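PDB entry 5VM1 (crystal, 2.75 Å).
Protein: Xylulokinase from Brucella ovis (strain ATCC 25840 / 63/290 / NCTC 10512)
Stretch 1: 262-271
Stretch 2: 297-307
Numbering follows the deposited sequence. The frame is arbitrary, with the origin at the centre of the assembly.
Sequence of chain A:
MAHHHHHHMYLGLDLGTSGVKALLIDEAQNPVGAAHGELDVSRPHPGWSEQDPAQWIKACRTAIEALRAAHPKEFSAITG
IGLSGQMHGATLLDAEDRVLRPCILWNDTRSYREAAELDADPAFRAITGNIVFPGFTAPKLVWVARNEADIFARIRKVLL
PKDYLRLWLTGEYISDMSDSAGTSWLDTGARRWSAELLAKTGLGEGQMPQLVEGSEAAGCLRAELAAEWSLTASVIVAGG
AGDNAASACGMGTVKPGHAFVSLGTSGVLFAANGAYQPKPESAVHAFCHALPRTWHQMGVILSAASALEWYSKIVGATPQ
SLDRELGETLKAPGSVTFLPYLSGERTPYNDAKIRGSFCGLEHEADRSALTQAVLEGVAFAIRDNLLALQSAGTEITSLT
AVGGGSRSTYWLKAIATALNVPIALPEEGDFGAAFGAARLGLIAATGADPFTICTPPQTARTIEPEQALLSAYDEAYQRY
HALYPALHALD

Stretch 1, residues 262-271: SLGTSGVLFA
Stretch 2, residues 297-307: QMGVILSAASA

Residues 267-271 and 297-301 form neighbouring antiparallel strands: their axes approach to 4.7 Å and their N-to-C directions differ by 167°. The register pairs Gly 267 with Ile 301, Val 268 with Val 300, Leu 269 with Gly 299, Phe 270 with Met 298 and Ala 271 with Gln 297, with CA-CA separations of 4.6 to 5.1 Å. Backbone torsions are extended throughout, from -82/141 at Gly 267 to -142/116 at Met 298.

Main-chain hydrogen bonds fix this register. Each hydrogen-bonded pair closes a two-bond ring: Gly 267 N to Ile 301 O (2.8 Å) and Ile 301 N to Gly 267 O (2.9 Å); Leu 269 N to Gly 299 O and Gly 299 N to Leu 269 O (both 2.8 Å); Ala 271 N to Gln 297 O (3.1 Å) and Gln 297 N to Ala 271 O (2.7 Å). Angles at hydrogen are 161-172°, except 136° for Gly 267 N, where the ladder ends. In the alternate pairs, CA-H groups face carbonyls, as in Met 298 CA to Leu 269 O at 3.3 Å and Val 268 CA to Gly 299 O at 3.4 Å. Within stretch 1, Ser 262 N donates to Val 268 O (2.8 Å) and Val 268 N to Ser 262 O (3.1 Å), so residue 268 bonds back to its own stretch.

Beyond the ladder, the 264-266 turn meets the start of a helix at 305, with Ala 304 as N-cap residue. Amides there find acceptors in the turn: Ala 305 N donates to Gly 264 O (3.0 Å, 157°), while Thr 265 O accepts from Ala 304 N (3.2 Å, 166°) and Ser 306 N (3.3 Å, 160°). Thr 265 has phi/psi -48/-46. The Ser 266 side chain (chi1 m) adds a bond from OG to Leu 302 O at 3.0 Å.

Apolar contact gathers on the sheet face carrying Val 268, Phe 270, Met 298 and Val 300. Met 298 (chi1 -124°, chi2 t, chi3 m) places CG 3.9 Å from Val 268 CG1 (chi1 t) and 4.2 Å from Phe 270 CD2. The Phe 270 ring (chi1 t, chi2 -71°) meets that CG obliquely and has Gln 297 O over one face.

The other face carries Leu 269 (t, p), Ala 271, Gln 297 (m, t, chi3 -16°) and Ile 301 (m, t). Glycine at 267 permits close approach: a CB placed there with ideal geometry would be tight against both Ile 301 CB and Ala 304 CB. Ala 304 CB instead reaches Gly 267 N at 3.3 Å. Together the stretches bury 692 Å².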

ATOM      1  N   SER A 262      -2.214   3.215   8.807  1.00 34.19           N
ATOM      2  CA  SER A 262      -2.016   1.778   8.912  1.00 35.36           C
ATOM      3  C   SER A 262      -0.817   1.502   9.817  1.00 38.16           C
ATOM      4  O   SER A 262       0.317   1.851   9.478  1.00 38.36           O
ATOM      5  CB  SER A 262      -1.805   1.183   7.529  1.00 33.55           C
ATOM      6  OG  SER A 262      -1.394  -0.158   7.639  1.00 41.23           O
ATOM      7  N   LEU A 263      -1.066   0.897  10.975  1.00 37.09           N
ATOM      8  CA  LEU A 263       0.019   0.557  11.891  1.00 34.70           C
ATOM      9  C   LEU A 263       0.484  -0.864  11.623  1.00 34.71           C
ATOM     10  O   LEU A 263       0.494  -1.724  12.502  1.00 37.73           O
ATOM     11  CB  LEU A 263      -0.413   0.726  13.339  1.00 27.18           C
ATOM     12  CG  LEU A 263      -0.738   2.186  13.652  1.00 28.06           C
ATOM     13  CD1 LEU A 263      -1.343   2.293  15.012  1.00 27.97           C
ATOM     14  CD2 LEU A 263       0.480   3.076  13.527  1.00 26.45           C
ATOM     15  N   GLY A 264       0.896  -1.081  10.378  1.00 26.37           N
ATOM     16  CA  GLY A 264       1.499  -2.331   9.978  1.00 26.95           C
ATOM     17  C   GLY A 264       2.999  -2.309  10.191  1.00 34.94           C
ATOM     18  O   GLY A 264       3.554  -1.399  10.813  1.00 29.47           O
ATOM     19  N   THR A 265       3.668  -3.321   9.623  1.00 40.79           N
ATOM     20  CA  THR A 265       5.118  -3.417   9.760  1.00 38.02           C
ATOM     21  C   THR A 265       5.770  -2.086   9.458  1.00 36.39           C
ATOM     22  O   THR A 265       6.605  -1.599  10.225  1.00 48.48           O
ATOM     23  CB  THR A 265       5.660  -4.504   8.839  1.00 43.16           C
ATOM     24  OG1 THR A 265       5.433  -5.778   9.446  1.00 49.72           O
ATOM     25  CG2 THR A 265       7.157  -4.306   8.587  1.00 44.51           C
ATOM     26  N   SER A 266       5.340  -1.453   8.378  1.00 30.96           N
ATOM     27  CA  SER A 266       5.631  -0.062   8.095  1.00 24.33           C
ATOM     28  C   SER A 266       4.362   0.738   8.299  1.00 23.98           C
ATOM     29  O   SER A 266       3.257   0.217   8.142  1.00 36.73           O
ATOM     30  CB  SER A 266       6.146   0.095   6.682  1.00 25.75           C
ATOM     31  OG  SER A 266       7.368  -0.595   6.590  1.00 41.83           O
ATOM     32  N   GLY A 267       4.517   1.978   8.747  1.00 27.15           N
ATOM     33  CA  GLY A 267       3.360   2.849   8.884  1.00 29.41           C
ATOM     34  C   GLY A 267       3.012   3.460   7.541  1.00 25.16           C
ATOM     35  O   GLY A 267       3.886   3.825   6.757  1.00 26.96           O
ATOM     36  N   VAL A 268       1.719   3.575   7.273  1.00 26.98           N
ATOM     37  CA  VAL A 268       1.268   4.266   6.070  1.00 26.79           C
ATOM     38  C   VAL A 268       0.172   5.239   6.448  1.00 30.54           C
ATOM     39  O   VAL A 268      -0.801   4.862   7.110  1.00 34.94           O
ATOM     40  CB  VAL A 268       0.775   3.305   4.970  1.00 25.96           C
ATOM     41  CG1 VAL A 268       0.165   4.085   3.855  1.00 30.47           C
ATOM     42  CG2 VAL A 268       1.930   2.495   4.430  1.00 28.07           C
ATOM     43  N   LEU A 269       0.323   6.481   6.005  1.00 34.12           N
ATOM     44  CA  LEU A 269      -0.700   7.508   6.136  1.00 37.26           C
ATOM     45  C   LEU A 269      -1.222   7.753   4.724  1.00 39.54           C
ATOM     46  O   LEU A 269      -0.474   8.222   3.865  1.00 34.24           O
ATOM     47  CB  LEU A 269      -0.100   8.771   6.745  1.00 32.73           C
ATOM     48  CG  LEU A 269      -1.016   9.943   7.058  1.00 31.38           C
ATOM     49  CD1 LEU A 269      -1.985   9.551   8.178  1.00 32.10           C
ATOM     50  CD2 LEU A 269      -0.206  11.148   7.458  1.00 27.05           C
ATOM     51  N   PHE A 270      -2.480   7.385   4.471  1.00 40.58           N
ATOM     52  CA  PHE A 270      -3.090   7.437   3.144  1.00 25.89           C
ATOM     53  C   PHE A 270      -4.162   8.500   3.155  1.00 32.70           C
ATOM     54  O   PHE A 270      -5.111   8.414   3.936  1.00 43.52           O
ATOM     55  CB  PHE A 270      -3.712   6.106   2.749  1.00 25.04           C
ATOM     56  CG  PHE A 270      -4.271   6.069   1.322  1.00 31.87           C
ATOM     57  CD1 PHE A 270      -5.421   6.766   0.977  1.00 26.15           C
ATOM     58  CD2 PHE A 270      -3.652   5.286   0.337  1.00 36.76           C
ATOM     59  CE1 PHE A 270      -5.925   6.709  -0.308  1.00 31.70           C
ATOM     60  CE2 PHE A 270      -4.147   5.222  -0.955  1.00 25.58           C
ATOM     61  CZ  PHE A 270      -5.294   5.927  -1.272  1.00 33.20           C
ATOM     62  N   ALA A 271      -4.033   9.468   2.260  1.00 30.70           N
ATOM     63  CA  ALA A 271      -4.993  10.544   2.136  1.00 27.28           C
ATOM     64  C   ALA A 271      -5.492  10.610   0.700  1.00 36.10           C
ATOM     65  O   ALA A 271      -4.687  10.664  -0.240  1.00 33.39           O
ATOM     66  CB  ALA A 271      -4.346  11.873   2.548  1.00 27.71           C
ATOM     67  N   GLN A 297      -2.352  10.773  -1.682  1.00 32.74           N
ATOM     68  CA  GLN A 297      -1.031  10.909  -1.101  1.00 36.35           C
ATOM     69  C   GLN A 297      -0.738   9.734  -0.172  1.00 37.92           C
ATOM     70  O   GLN A 297      -1.640   9.111   0.395  1.00 40.15           O
ATOM     71  CB  GLN A 297      -0.910  12.228  -0.336  1.00 26.96           C
ATOM     72  CG  GLN A 297      -0.601  13.375  -1.231  1.00 34.34           C
ATOM     73  CD  GLN A 297      -1.104  14.690  -0.708  1.00 34.93           C
ATOM     74  OE1 GLN A 297      -1.952  14.742   0.189  1.00 32.52           O
ATOM     75  NE2 GLN A 297      -0.566  15.770  -1.250  1.00 30.61           N
ATOM     76  N   MET A 298       0.548   9.463   0.011  1.00 31.38           N
ATOM     77  CA  MET A 298       0.970   8.364   0.864  1.00 32.80           C
ATOM     78  C   MET A 298       2.209   8.814   1.614  1.00 32.57           C
ATOM     79  O   MET A 298       3.218   9.156   0.996  1.00 46.02           O
ATOM     80  CB  MET A 298       1.255   7.103   0.041  1.00 46.84           C
ATOM     81  CG  MET A 298       0.463   5.902   0.465  1.00 45.27           C
ATOM     82  SD  MET A 298       1.171   4.377  -0.142  1.00 52.53           S
ATOM     83  CE  MET A 298       0.880   4.428  -1.890  1.00 65.87           C
ATOM     84  N   GLY A 299       2.104   8.900   2.935  1.00 34.42           N
ATOM     85  CA  GLY A 299       3.263   9.074   3.789  1.00 31.42           C
ATOM     86  C   GLY A 299       3.675   7.715   4.314  1.00 31.42           C
ATOM     87  O   GLY A 299       2.836   6.933   4.765  1.00 26.28           O
ATOM     88  N   VAL A 300       4.968   7.419   4.205  1.00 23.10           N
ATOM     89  CA  VAL A 300       5.503   6.111   4.579  1.00 23.92           C
ATOM     90  C   VAL A 300       6.453   6.266   5.759  1.00 28.41           C
ATOM     91  O   VAL A 300       7.460   6.971   5.660  1.00 31.20           O
ATOM     92  CB  VAL A 300       6.226   5.415   3.422  1.00 23.12           C
ATOM     93  CG1 VAL A 300       6.700   4.056   3.889  1.00 24.11           C
ATOM     94  CG2 VAL A 300       5.312   5.287   2.266  1.00 23.22           C
ATOM     95  N   ILE A 301       6.156   5.562   6.847  1.00 29.65           N
ATOM     96  CA  ILE A 301       7.034   5.426   8.000  1.00 22.85           C
ATOM     97  C   ILE A 301       7.686   4.054   7.919  1.00 37.03           C
ATOM     98  O   ILE A 301       6.999   3.027   8.013  1.00 45.11           O
ATOM     99  CB  ILE A 301       6.241   5.567   9.308  1.00 35.58           C
ATOM    100  CG1 ILE A 301       5.687   6.981   9.430  1.00 35.50           C
ATOM    101  CG2 ILE A 301       7.087   5.138  10.529  1.00 28.32           C
ATOM    102  CD1 ILE A 301       4.484   7.044  10.288  1.00 38.03           C
ATOM    103  N   LEU A 302       9.011   4.017   7.740  1.00 28.75           N
ATOM    104  CA  LEU A 302       9.640   2.737   7.427  1.00 31.77           C
ATOM    105  C   LEU A 302       9.563   1.738   8.586  1.00 37.50           C
ATOM    106  O   LEU A 302       9.590   0.524   8.345  1.00 30.72           O
ATOM    107  CB  LEU A 302      11.079   2.942   6.979  1.00 30.99           C
ATOM    108  CG  LEU A 302      11.180   3.562   5.588  1.00 30.04           C
ATOM    109  CD1 LEU A 302      12.624   3.611   5.151  1.00 25.38           C
ATOM    110  CD2 LEU A 302      10.265   2.854   4.562  1.00 24.42           C
ATOM    111  N   SER A 303       9.469   2.194   9.838  1.00 28.99           N
ATOM    112  CA  SER A 303       9.364   1.254  10.949  1.00 24.47           C
ATOM    113  C   SER A 303       8.310   1.751  11.912  1.00 24.25           C
ATOM    114  O   SER A 303       8.530   2.718  12.646  1.00 36.46           O
ATOM    115  CB  SER A 303      10.703   1.059  11.648  1.00 33.17           C
ATOM    116  OG  SER A 303      11.645   0.472  10.768  1.00 41.34           O
ATOM    117  N   ALA A 304       7.158   1.084  11.894  1.00 37.93           N
ATOM    118  CA  ALA A 304       6.072   1.412  12.801  1.00 37.82           C
ATOM    119  C   ALA A 304       5.879   0.217  13.720  1.00 41.45           C
ATOM    120  O   ALA A 304       6.448   0.188  14.826  1.00 38.55           O
ATOM    121  CB  ALA A 304       4.796   1.782  12.039  1.00 24.31           C
ATOM    122  N   ALA A 305       5.086  -0.788  13.336  1.00 39.98           N
ATOM    123  CA  ALA A 305       4.943  -1.971  14.173  1.00 43.48           C
ATOM    124  C   ALA A 305       6.257  -2.721  14.312  1.00 37.64           C
ATOM    125  O   ALA A 305       6.523  -3.325  15.357  1.00 34.45           O
ATOM    126  CB  ALA A 305       3.864  -2.888  13.587  1.00 28.16           C
ATOM    127  N   SER A 306       7.113  -2.656  13.298  1.00 38.66           N
ATOM    128  CA  SER A 306       8.387  -3.350  13.396  1.00 42.01           C
ATOM    129  C   SER A 306       9.315  -2.687  14.401  1.00 41.20           C
ATOM    130  O   SER A 306      10.214  -3.348  14.932  1.00 49.54           O
ATOM    131  CB  SER A 306       9.051  -3.415  12.026  1.00 33.00           C
ATOM    132  OG  SER A 306       9.548  -2.148  11.653  1.00 32.19           O
ATOM    133  N   ALA A 307       9.103  -1.400  14.687  1.00 40.27           N
ATOM    134  CA  ALA A 307       9.835  -0.763  15.772  1.00 31.78           C
ATOM    135  C   ALA A 307       9.458  -1.377  17.112  1.00 36.46           C
ATOM    136  O   ALA A 307      10.337  -1.624  17.940  1.00 42.15           O
ATOM    137  CB  ALA A 307       9.583   0.740  15.783  1.00 26.07           C
TER